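Local coordinates for DNR protein (Pseudomonas aeruginosa, PDB 2Z69) that senses nitric oxide and regulates transcription as a CRP/FNR-type dimer, this construct being the sensor domain with its beta barrel and dimerization helix, at the interface of chains A and B. Coordinates in Å, arbitrary orientation; residue numbers count along the deposited sequence, not the author numbering. Chains: chain A/B, DNR protein.

Contact 1: the interface of chains A and B. Residues chain A 150-153; chain B 79, 90, 140.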
ATOM      1  N   THR A 150       5.625   0.812  14.749  1.00 20.12           N
ATOM      2  CA  THR A 150       6.024  -0.580  14.430  1.00 20.67           C
ATOM      3  C   THR A 150       6.813  -0.615  13.120  1.00 20.02           C
ATOM      4  O   THR A 150       6.687   0.295  12.313  1.00 20.13           O
ATOM      5  CB  THR A 150       4.781  -1.522  14.285  1.00 21.53           C
ATOM      6  OG1 THR A 150       5.203  -2.871  14.032  1.00 19.89           O
ATOM      7  CG2 THR A 150       3.891  -1.075  13.140  1.00 21.45           C
ATOM      8  N   LEU A 151       7.627  -1.647  12.908  1.00 19.14           N
ATOM      9  CA  LEU A 151       8.332  -1.791  11.624  1.00 19.15           C
ATOM     10  C   LEU A 151       7.805  -3.010  10.895  1.00 18.89           C
ATOM     11  O   LEU A 151       8.393  -3.469   9.943  1.00 18.84           O
ATOM     12  CB  LEU A 151       9.876  -1.857  11.786  1.00 19.57           C
ATOM     13  CG  LEU A 151      10.665  -0.814  12.576  1.00 19.41           C
ATOM     14  CD1 LEU A 151      12.169  -0.923  12.283  1.00 17.48           C
ATOM     15  CD2 LEU A 151      10.178   0.579  12.276  1.00 20.93           C
ATOM     16  N   SER A 152       6.662  -3.510  11.346  1.00 20.51           N
ATOM     17  CA  SER A 152       6.029  -4.662  10.742  1.00 21.13           C
ATOM     18  C   SER A 152       4.787  -4.230   9.980  1.00 21.39           C
ATOM     19  O   SER A 152       4.284  -3.120  10.167  1.00 21.31           O
ATOM     20  CB  SER A 152       5.657  -5.688  11.814  1.00 22.06           C
ATOM     21  OG  SER A 152       6.777  -6.474  12.190  1.00 22.58           O
ATOM     22  N   LEU A 153       4.308  -5.107   9.106  1.00 21.44           N
ATOM     23  CA  LEU A 153       3.100  -4.829   8.342  1.00 22.16           C
ATOM     24  C   LEU A 153       1.897  -5.640   8.838  1.00 22.82           C
ATOM     25  O   LEU A 153       2.042  -6.633   9.563  1.00 23.16           O
ATOM     26  CB  LEU A 153       3.342  -5.062   6.850  1.00 21.89           C
ATOM     27  CG  LEU A 153       4.281  -4.063   6.180  1.00 21.67           C
ATOM     28  CD1 LEU A 153       4.460  -4.414   4.727  1.00 25.33           C
ATOM     29  CD2 LEU A 153       3.732  -2.669   6.313  1.00 25.35           C
TER
ATOM     30  N   GLU B  79       8.367  -2.773  19.542  1.00 19.24           N
ATOM     31  CA  GLU B  79       7.832  -4.124  19.617  1.00 20.28           C
ATOM     32  C   GLU B  79       8.855  -5.100  20.178  1.00 19.29           C
ATOM     33  O   GLU B  79      10.057  -4.839  20.174  1.00 18.91           O
ATOM     34  CB  GLU B  79       7.368  -4.578  18.230  1.00 21.52           C
ATOM     35  CG  GLU B  79       8.389  -4.242  17.140  1.00 18.92           C
ATOM     36  CD  GLU B  79       7.833  -4.341  15.702  1.00 27.60           C
ATOM     37  OE1 GLU B  79       7.093  -5.321  15.394  1.00 43.68           O
ATOM     38  OE2 GLU B  79       8.154  -3.448  14.873  1.00 29.13           O
ATOM     39  N   ALA B  90       8.193  -3.521   6.927  1.00 19.48           N
ATOM     40  CA  ALA B  90       7.613  -2.218   6.659  1.00 20.24           C
ATOM     41  C   ALA B  90       8.597  -1.250   6.014  1.00 19.09           C
ATOM     42  O   ALA B  90       8.179  -0.249   5.447  1.00 17.67           O
ATOM     43  CB  ALA B  90       7.025  -1.607   7.937  1.00 20.23           C
ATOM     44  N   ARG B 140      -2.829  -0.132   7.877  1.00 26.30           N
ATOM     45  CA  ARG B 140      -1.845   0.676   8.601  1.00 27.46           C
ATOM     46  C   ARG B 140      -2.054   2.177   8.339  1.00 28.04           C
ATOM     47  O   ARG B 140      -1.697   3.021   9.162  1.00 29.09           O
ATOM     48  CB  ARG B 140      -0.415   0.224   8.255  1.00 27.04           C
ATOM     49  CG  ARG B 140       0.682   0.898   9.078  1.00 28.58           C
ATOM     50  CD  ARG B 140       1.752  -0.087   9.531  1.00 34.49           C
ATOM     51  NE  ARG B 140       1.377  -0.781  10.765  1.00 37.04           N
ATOM     52  CZ  ARG B 140       0.893  -2.022  10.831  1.00 39.76           C
ATOM     53  NH1 ARG B 140       0.718  -2.746   9.734  1.00 41.20           N
ATOM     54  NH2 ARG B 140       0.583  -2.547  12.010  1.00 41.04           N
TER
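A:Thr150, A:Leu151 and A:Ser152 meet the carboxylate of B:Glu79, where the C-terminal tail of one CRP/FNR-type sensor domain lies against its partner's beta barrel. The firm polar bond runs from the backbone N of A:Leu151 to B:Glu79 OE2, 2.7 Å and nearly straight at 174°, with the donor arriving nearly along the C-O axis of the carboxylate. Two hydroxyls supplement it weakly: A:Thr150 OG1 stands 3.1 Å from B:Glu79 OE2, and A:Ser152 OG lies 3.4 Å from B:Glu79 OE1, so OE1 has at most a weak partner here while OE2 takes the firm bond. Within the tail, A:Ser152 N donates to A:Thr150 OG1 (3.1 Å), which may help to hold that hydroxyl oxygen beside the acid. A second backbone bond, from B:Ala90 N to A:Leu151 O (3.0 Å), ties the tail to the 3-10 helix 89-93; its donor sits above the carbonyl plane.

Among the packing contacts, the chi1 setting of A:Thr150 places its methyl. With OG1 opposite the backbone N (chi1 -178°), CG2 falls between the backbone N and the carbonyl carbon and reaches 3.5 Å from B:Arg140 NE. The guanidinium of B:Arg140, carried on a chain bent at chi2 and chi3, also receives A:Ser152 O over one face, offset toward the rim; that oxygen lies 3.6 Å from B:Arg140 CZ. Beyond it, A:Leu153 rests its CD2 methyl on B:Ala90 CB at 3.8 Å.

Contact 2: the interface of chains A and B. Residues chain A 89-90, 93, 133, 136-137, 140; chain B 134, 153.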
ATOM      1  N   GLU A  89     -10.668   7.949  -5.059  1.00 17.61           N
ATOM      2  CA  GLU A  89     -10.082   6.627  -5.309  1.00 20.52           C
ATOM      3  C   GLU A  89      -9.464   6.047  -4.023  1.00 18.58           C
ATOM      4  O   GLU A  89      -9.328   4.841  -3.880  1.00 18.47           O
ATOM      5  CB  GLU A  89      -9.068   6.632  -6.481  1.00 20.43           C
ATOM      6  CG  GLU A  89      -7.743   7.264  -6.168  1.00 24.79           C
ATOM      7  CD  GLU A  89      -7.678   8.753  -6.492  1.00 36.41           C
ATOM      8  OE1 GLU A  89      -8.718   9.400  -6.710  1.00 42.72           O
ATOM      9  OE2 GLU A  89      -6.560   9.281  -6.529  1.00 40.46           O
ATOM     10  N   ALA A  90      -9.176   6.904  -3.065  1.00 18.85           N
ATOM     11  CA  ALA A  90      -8.685   6.438  -1.753  1.00 19.02           C
ATOM     12  C   ALA A  90      -9.710   5.609  -0.982  1.00 19.44           C
ATOM     13  O   ALA A  90      -9.314   4.799  -0.165  1.00 20.69           O
ATOM     14  CB  ALA A  90      -8.186   7.582  -0.910  1.00 17.01           C
ATOM     15  N   PHE A  93      -9.201   1.769  -0.680  1.00 24.07           N
ATOM     16  CA  PHE A  93      -8.068   1.290   0.114  1.00 26.21           C
ATOM     17  C   PHE A  93      -8.147   1.851   1.537  1.00 27.89           C
ATOM     18  O   PHE A  93      -7.144   2.282   2.119  1.00 29.04           O
ATOM     19  CB  PHE A  93      -6.751   1.637  -0.592  1.00 25.64           C
ATOM     20  CG  PHE A  93      -6.754   1.274  -2.060  1.00 26.34           C
ATOM     21  CD1 PHE A  93      -7.083   2.216  -3.027  1.00 22.74           C
ATOM     22  CD2 PHE A  93      -6.466  -0.029  -2.471  1.00 28.87           C
ATOM     23  CE1 PHE A  93      -7.105   1.852  -4.406  1.00 25.88           C
ATOM     24  CE2 PHE A  93      -6.487  -0.389  -3.838  1.00 23.57           C
ATOM     25  CZ  PHE A  93      -6.824   0.558  -4.789  1.00 24.52           C
ATOM     26  N   LEU A 133       0.305   1.426  -7.050  1.00 21.63           N
ATOM     27  CA  LEU A 133      -0.541   1.796  -5.892  1.00 21.37           C
ATOM     28  C   LEU A 133       0.196   1.603  -4.569  1.00 20.35           C
ATOM     29  O   LEU A 133       0.024   2.393  -3.633  1.00 20.00           O
ATOM     30  CB  LEU A 133      -1.833   0.978  -5.859  1.00 21.11           C
ATOM     31  CG  LEU A 133      -2.833   1.281  -6.980  1.00 23.60           C
ATOM     32  CD1 LEU A 133      -3.976   0.293  -6.995  1.00 24.30           C
ATOM     33  CD2 LEU A 133      -3.364   2.694  -6.866  1.00 21.77           C
ATOM     34  N   LYS A 136       2.358   4.633  -4.095  1.00 19.72           N
ATOM     35  CA  LYS A 136       1.529   5.761  -3.711  1.00 18.97           C
ATOM     36  C   LYS A 136       1.189   5.695  -2.212  1.00 18.61           C
ATOM     37  O   LYS A 136       1.283   6.711  -1.498  1.00 18.12           O
ATOM     38  CB  LYS A 136       0.254   5.802  -4.549  1.00 19.09           C
ATOM     39  CG  LYS A 136       0.393   6.457  -5.908  1.00 21.43           C
ATOM     40  CD  LYS A 136       0.493   7.958  -5.753  1.00 31.12           C
ATOM     41  CE  LYS A 136       0.616   8.660  -7.100  1.00 36.96           C
ATOM     42  NZ  LYS A 136       0.546  10.144  -6.904  1.00 37.89           N
ATOM     43  N   LEU A 137       0.806   4.512  -1.741  1.00 17.01           N
ATOM     44  CA  LEU A 137       0.562   4.312  -0.318  1.00 18.72           C
ATOM     45  C   LEU A 137       1.867   4.460   0.494  1.00 18.78           C
ATOM     46  O   LEU A 137       1.869   5.100   1.544  1.00 19.37           O
ATOM     47  CB  LEU A 137      -0.129   2.963  -0.045  1.00 18.97           C
ATOM     48  CG  LEU A 137      -1.591   2.788  -0.496  1.00 22.10           C
ATOM     49  CD1 LEU A 137      -2.221   1.567   0.171  1.00 27.91           C
ATOM     50  CD2 LEU A 137      -2.425   4.008  -0.177  1.00 28.70           C
ATOM     51  N   ARG A 140       2.450   7.968   1.387  1.00 21.55           N
ATOM     52  CA  ARG A 140       1.545   8.349   2.475  1.00 23.29           C
ATOM     53  C   ARG A 140       2.003   7.818   3.839  1.00 23.93           C
ATOM     54  O   ARG A 140       1.965   8.549   4.832  1.00 23.40           O
ATOM     55  CB  ARG A 140       0.119   7.926   2.149  1.00 23.92           C
ATOM     56  CG  ARG A 140      -0.500   8.830   1.111  1.00 26.76           C
ATOM     57  CD  ARG A 140      -1.495   8.092   0.262  1.00 34.81           C
ATOM     58  NE  ARG A 140      -2.863   8.346   0.691  1.00 36.96           N
ATOM     59  CZ  ARG A 140      -3.585   9.385   0.284  1.00 39.78           C
ATOM     60  NH1 ARG A 140      -4.835   9.535   0.711  1.00 38.95           N
ATOM     61  NH2 ARG A 140      -3.061  10.270  -0.558  1.00 40.31           N
TER
ATOM     62  N   LEU B 134      -0.876  -4.614  -0.188  1.00 20.01           N
ATOM     63  CA  LEU B 134      -1.707  -3.450  -0.418  1.00 19.90           C
ATOM     64  C   LEU B 134      -2.800  -3.371   0.664  1.00 18.95           C
ATOM     65  O   LEU B 134      -3.071  -2.295   1.197  1.00 17.96           O
ATOM     66  CB  LEU B 134      -2.314  -3.522  -1.844  1.00 18.77           C
ATOM     67  CG  LEU B 134      -2.725  -2.254  -2.587  1.00 21.19           C
ATOM     68  CD1 LEU B 134      -1.788  -1.079  -2.338  1.00 21.64           C
ATOM     69  CD2 LEU B 134      -2.788  -2.552  -4.074  1.00 19.51           C
ATOM     70  N   LEU B 153      -5.165   9.455  -4.240  1.00 25.95           N
ATOM     71  CA  LEU B 153      -3.884   8.769  -4.077  1.00 26.99           C
ATOM     72  C   LEU B 153      -2.753   9.661  -4.604  1.00 27.75           C
ATOM     73  O   LEU B 153      -2.690  10.863  -4.305  1.00 28.81           O
ATOM     74  CB  LEU B 153      -3.890   7.402  -4.791  1.00 26.58           C
ATOM     75  CG  LEU B 153      -4.302   6.085  -4.119  1.00 28.02           C
ATOM     76  CD1 LEU B 153      -3.104   5.368  -3.549  1.00 31.23           C
ATOM     77  CD2 LEU B 153      -5.346   6.239  -3.043  1.00 28.61           C
TER
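The dimerization helix 127-141 and the 3-10 helix 89-93 of chain A form a groove that receives the last modelled residue of the chain B tail, B:Leu153, in this CRP/FNR-type sensor domain. Contact with chain A hides 166 Å² of B:Leu153. Its backbone N donates to A:Glu89 OE2 (2.7 Å, 162° at H), and the donor reaches the carboxylate from above its plane. A bend at chi2 (-91°) turns the acid of A:Glu89 toward this amide.

The two methyls of B:Leu153 divide between the walls. CD1 points at the long helix, 3.5 Å from A:Lys136 CB and against A:Leu137 CD2, while CD2 packs on A:Ala90 CA at 3.6 Å. A:Lys136, bent at chi2, carries its aliphatic chain past the modelled end of the tail, with CD 3.8 Å from B:Leu153 C. A:Arg140 approaches through NH2, 3.8 Å from B:Leu153 O, too far for a hydrogen bond.

A second hydrophobic contact joins the two long helices. B:Leu134 points its methyls between A:Leu133 and A:Leu137; A:Phe93 touches loosely through its ring edge atom CE2, 4.3 Å from B:Leu134 CD2. The side chains of A:Leu137 and B:Leu134 cross at about a right angle, and A:Leu137 CD1 lies 3.7 Å from B:Leu134 CD1.

Contact 3: the interface of chains A and B. Residues chain A 127, 130-131, 134; chain B 123, 126, 130-131, 134.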
ATOM      1  N   THR A 127      -0.300  -6.563 -12.120  1.00 17.20           N
ATOM      2  CA  THR A 127       0.747  -6.339 -11.125  1.00 18.43           C
ATOM      3  C   THR A 127       1.376  -4.942 -11.231  1.00 18.48           C
ATOM      4  O   THR A 127       1.517  -4.282 -10.213  1.00 20.30           O
ATOM      5  CB  THR A 127       1.825  -7.438 -11.113  1.00 18.72           C
ATOM      6  OG1 THR A 127       1.241  -8.688 -11.495  1.00 21.37           O
ATOM      7  CG2 THR A 127       2.402  -7.585  -9.700  1.00 18.46           C
ATOM      8  N   ALA A 130      -0.920  -2.742  -9.239  1.00 20.19           N
ATOM      9  CA  ALA A 130      -0.775  -3.074  -7.813  1.00 21.39           C
ATOM     10  C   ALA A 130       0.541  -2.502  -7.225  1.00 22.21           C
ATOM     11  O   ALA A 130       0.568  -2.028  -6.091  1.00 22.87           O
ATOM     12  CB  ALA A 130      -0.824  -4.564  -7.608  1.00 20.94           C
ATOM     13  N   LEU A 131       1.606  -2.495  -8.021  1.00 21.31           N
ATOM     14  CA  LEU A 131       2.899  -1.970  -7.547  1.00 21.95           C
ATOM     15  C   LEU A 131       2.858  -0.455  -7.430  1.00 23.14           C
ATOM     16  O   LEU A 131       3.205   0.101  -6.396  1.00 22.11           O
ATOM     17  CB  LEU A 131       4.012  -2.374  -8.495  1.00 21.71           C
ATOM     18  CG  LEU A 131       4.292  -3.866  -8.629  1.00 23.32           C
ATOM     19  CD1 LEU A 131       5.414  -4.100  -9.630  1.00 22.26           C
ATOM     20  CD2 LEU A 131       4.575  -4.518  -7.285  1.00 25.13           C
ATOM     21  N   LEU A 134       1.017   0.558  -4.497  1.00 20.20           N
ATOM     22  CA  LEU A 134       1.871   0.347  -3.318  1.00 21.08           C
ATOM     23  C   LEU A 134       2.838   1.510  -3.073  1.00 20.54           C
ATOM     24  O   LEU A 134       3.113   1.839  -1.929  1.00 20.08           O
ATOM     25  CB  LEU A 134       2.631  -0.975  -3.408  1.00 21.24           C
ATOM     26  CG  LEU A 134       1.925  -2.250  -2.930  1.00 23.02           C
ATOM     27  CD1 LEU A 134       2.637  -3.509  -3.441  1.00 31.06           C
ATOM     28  CD2 LEU A 134       1.851  -2.320  -1.411  1.00 21.15           C
TER
ATOM     29  N   LEU B 123       7.732 -10.034  -5.836  1.00 18.13           N
ATOM     30  CA  LEU B 123       6.497  -9.284  -5.797  1.00 20.03           C
ATOM     31  C   LEU B 123       6.087  -8.849  -7.191  1.00 20.27           C
ATOM     32  O   LEU B 123       4.919  -8.932  -7.542  1.00 20.57           O
ATOM     33  CB  LEU B 123       6.665  -8.078  -4.865  1.00 20.49           C
ATOM     34  CG  LEU B 123       5.454  -7.259  -4.470  1.00 21.38           C
ATOM     35  CD1 LEU B 123       4.422  -8.164  -3.906  1.00 30.73           C
ATOM     36  CD2 LEU B 123       5.887  -6.250  -3.429  1.00 21.92           C
ATOM     37  N   ASN B 126       4.031 -11.572  -8.582  1.00 20.57           N
ATOM     38  CA  ASN B 126       3.034 -12.222  -7.746  1.00 20.03           C
ATOM     39  C   ASN B 126       1.945 -11.205  -7.411  1.00 19.39           C
ATOM     40  O   ASN B 126       2.036 -10.511  -6.402  1.00 17.58           O
ATOM     41  CB  ASN B 126       3.665 -12.797  -6.467  1.00 19.46           C
ATOM     42  CG  ASN B 126       2.767 -13.822  -5.769  1.00 22.04           C
ATOM     43  OD1 ASN B 126       3.211 -14.913  -5.419  1.00 25.15           O
ATOM     44  ND2 ASN B 126       1.511 -13.484  -5.586  1.00 23.02           N
ATOM     45  N   ALA B 130       1.212  -8.872  -4.014  1.00 19.97           N
ATOM     46  CA  ALA B 130       1.096  -7.416  -4.118  1.00 20.77           C
ATOM     47  C   ALA B 130      -0.197  -6.919  -3.482  1.00 21.54           C
ATOM     48  O   ALA B 130      -0.172  -5.997  -2.675  1.00 22.06           O
ATOM     49  CB  ALA B 130       1.203  -6.965  -5.559  1.00 20.55           C
ATOM     50  N   LEU B 131      -1.315  -7.565  -3.825  1.00 20.92           N
ATOM     51  CA  LEU B 131      -2.634  -7.221  -3.281  1.00 20.95           C
ATOM     52  C   LEU B 131      -2.743  -7.403  -1.772  1.00 20.03           C
ATOM     53  O   LEU B 131      -3.398  -6.602  -1.097  1.00 19.42           O
ATOM     54  CB  LEU B 131      -3.746  -8.023  -3.988  1.00 20.17           C
ATOM     55  CG  LEU B 131      -3.887  -7.777  -5.498  1.00 24.73           C
ATOM     56  CD1 LEU B 131      -5.208  -8.345  -5.992  1.00 34.74           C
ATOM     57  CD2 LEU B 131      -3.745  -6.279  -5.883  1.00 22.51           C
ATOM     58  N   LEU B 134      -0.876  -4.614  -0.188  1.00 20.01           N
ATOM     59  CA  LEU B 134      -1.707  -3.450  -0.418  1.00 19.90           C
ATOM     60  C   LEU B 134      -2.800  -3.371   0.664  1.00 18.95           C
ATOM     61  O   LEU B 134      -3.071  -2.295   1.197  1.00 17.96           O
ATOM     62  CB  LEU B 134      -2.314  -3.522  -1.844  1.00 18.77           C
ATOM     63  CG  LEU B 134      -2.725  -2.254  -2.587  1.00 21.19           C
ATOM     64  CD1 LEU B 134      -1.788  -1.079  -2.338  1.00 21.64           C
ATOM     65  CD2 LEU B 134      -2.788  -2.552  -4.074  1.00 19.51           C
TER
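A:Ala130 and B:Ala130 face each other across the dimer axis, where the dimerization helices of the two CRP/FNR-type subunits run side by side in the same direction. Their CB methyls meet at 3.8 Å, and the small side chains let the helices come close here. The tight part extends to one side of this pair as B:Leu131 brings CD2 to 3.8 Å from A:Ala130 CB.

One helical turn further on, A:Leu134 and B:Leu134 cross obliquely, and they do so unequally. A:Leu134 lays its CD2 against the partner's backbone, 3.8 Å from B:Leu134 N and 3.9 Å from B:Leu134 CA. B:Leu134 answers with CD1 against A:Leu134 CG, also at 3.9 Å. The first torsions differ, chi1 being -85° in A:Leu134 but -154° in B:Leu134; this is consistent with side chains that interlock, and the two-fold is not exact for them. The other A:Leu134 methyl, CD1, lies near B:Ala130 O.

An intermediate contact is made by A:Leu131 and B:Leu123, which slide past each other in opposite directions, with A:Leu131 CD2 at 4.0 Å from B:Leu123 CG. The loose side is the fringe. There A:Thr127, with 6 Å² hidden by the partner, offers its methyl CG2 to the carbonyl oxygen of B:Leu123 at 3.6 Å, and B:Asn126 loses about 1 Å² of surface.

Contact 4: the interface of chains A and B. Residues chain A 123-124, 126, 130; chain B 127, 131.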
ATOM      1  N   LEU A 123      -7.643  -4.630 -11.089  1.00 21.47           N
ATOM      2  CA  LEU A 123      -6.446  -4.628 -10.250  1.00 22.01           C
ATOM      3  C   LEU A 123      -5.997  -6.056  -9.905  1.00 22.08           C
ATOM      4  O   LEU A 123      -4.801  -6.336  -9.872  1.00 21.36           O
ATOM      5  CB  LEU A 123      -6.741  -3.842  -8.971  1.00 22.86           C
ATOM      6  CG  LEU A 123      -5.618  -3.704  -7.943  1.00 23.97           C
ATOM      7  CD1 LEU A 123      -4.380  -3.133  -8.652  1.00 26.94           C
ATOM      8  CD2 LEU A 123      -6.101  -2.772  -6.839  1.00 18.96           C
ATOM      9  N   GLN A 124      -6.959  -6.949  -9.666  1.00 21.52           N
ATOM     10  CA  GLN A 124      -6.690  -8.370  -9.424  1.00 22.33           C
ATOM     11  C   GLN A 124      -5.802  -9.043 -10.490  1.00 22.50           C
ATOM     12  O   GLN A 124      -5.191 -10.069 -10.209  1.00 21.46           O
ATOM     13  CB  GLN A 124      -8.008  -9.196  -9.297  1.00 22.11           C
ATOM     14  CG  GLN A 124      -8.567  -9.257  -7.894  1.00 23.43           C
ATOM     15  CD  GLN A 124      -9.407 -10.498  -7.612  1.00 31.28           C
ATOM     16  OE1 GLN A 124      -9.146 -11.239  -6.649  1.00 33.55           O
ATOM     17  NE2 GLN A 124     -10.415 -10.730  -8.431  1.00 29.53           N
ATOM     18  N   ASN A 126      -3.391  -7.237 -12.552  1.00 19.89           N
ATOM     19  CA  ASN A 126      -2.505  -6.192 -13.074  1.00 18.12           C
ATOM     20  C   ASN A 126      -1.414  -5.850 -12.062  1.00 17.48           C
ATOM     21  O   ASN A 126      -1.592  -4.981 -11.209  1.00 16.50           O
ATOM     22  CB  ASN A 126      -3.348  -4.958 -13.449  1.00 16.57           C
ATOM     23  CG  ASN A 126      -2.612  -4.004 -14.383  1.00 19.61           C
ATOM     24  OD1 ASN A 126      -3.117  -3.648 -15.440  1.00 18.70           O
ATOM     25  ND2 ASN A 126      -1.422  -3.576 -13.982  1.00 11.85           N
ATOM     26  N   ALA A 130      -0.920  -2.742  -9.239  1.00 20.19           N
ATOM     27  CA  ALA A 130      -0.775  -3.074  -7.813  1.00 21.39           C
ATOM     28  C   ALA A 130       0.541  -2.502  -7.225  1.00 22.21           C
ATOM     29  O   ALA A 130       0.568  -2.028  -6.091  1.00 22.87           O
ATOM     30  CB  ALA A 130      -0.824  -4.564  -7.608  1.00 20.94           C
TER
ATOM     31  N   THR B 127       0.924 -11.115  -8.264  1.00 18.64           N
ATOM     32  CA  THR B 127      -0.210 -10.193  -8.007  1.00 19.37           C
ATOM     33  C   THR B 127      -0.892 -10.451  -6.658  1.00 18.44           C
ATOM     34  O   THR B 127      -1.066  -9.509  -5.922  1.00 18.28           O
ATOM     35  CB  THR B 127      -1.260 -10.185  -9.112  1.00 18.27           C
ATOM     36  OG1 THR B 127      -0.651 -10.571 -10.338  1.00 22.27           O
ATOM     37  CG2 THR B 127      -1.872  -8.803  -9.271  1.00 21.77           C
ATOM     38  N   LEU B 131      -1.315  -7.565  -3.825  1.00 20.92           N
ATOM     39  CA  LEU B 131      -2.634  -7.221  -3.281  1.00 20.95           C
ATOM     40  C   LEU B 131      -2.743  -7.403  -1.772  1.00 20.03           C
ATOM     41  O   LEU B 131      -3.398  -6.602  -1.097  1.00 19.42           O
ATOM     42  CB  LEU B 131      -3.746  -8.023  -3.988  1.00 20.17           C
ATOM     43  CG  LEU B 131      -3.887  -7.777  -5.498  1.00 24.73           C
ATOM     44  CD1 LEU B 131      -5.208  -8.345  -5.992  1.00 34.74           C
ATOM     45  CD2 LEU B 131      -3.745  -6.279  -5.883  1.00 22.51           C
TER
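B:Leu131, near the start of the chain B dimerization helix, packs its side chain against A:Leu123 and A:Gln124, where helix 116-123 gives way to the turn that leads into the long helix of this CRP/FNR-type dimer. Chain A hides 55 Å² of it.

Apolar packing is shared between its two branches. CD1 lies against the start of the glutamine, 3.7 Å from A:Gln124 CA and 4.0 Å from A:Gln124 CG, and the two side chains cross at about a right angle. The glutamine is extended beyond CG, so its aliphatic part does the packing while the amide is carried away from the leucine. CD2 turns the other way, to 3.8 Å from A:Leu123 CG, where the two leucines pass in opposite directions. In B:Leu131, chi1 and chi2 (-62° and -166°) together set CD1 toward A:Gln124 and CD2 toward A:Leu123. CD2 also borders the axial A:Ala130.

The remaining contacts set a methyl against backbone polar atoms. B:Thr127 directs CG2 to the carbonyl oxygens of the turn, 3.7 Å from A:Gln124 O and 3.9 Å from A:Leu123 O. Its hydroxyl OG1 lies beside the backbone N, opposite the carbonyl carbon (chi1 -26°), and CG2 is the branch that meets the oxygens. A:Asn126 adds a peripheral touch, its backbone N lying 3.9 Å from B:Thr127 CG2.

Contacts 3 and 4 are neighbours, their C-alpha centres about 5 Å apart, and share A:Ala130 and B:Leu131; both lie where helix 116-123 and its following turn meet the beginning of the paired dimerization helices. Between C-alpha centres, contact 2 lies about 12 Å from contact 3, and B:Leu134 links them along the same helix pair. Contact 1 stands about 17 Å from contact 2 and 22 Å from contact 4, again between C-alpha centres. Contacts 1 and 2 both involve exchanged C-terminal tails, one from each chain, reaching the partner's segment 89-93. The dimer thus combines a helical seam with reciprocal tail docking.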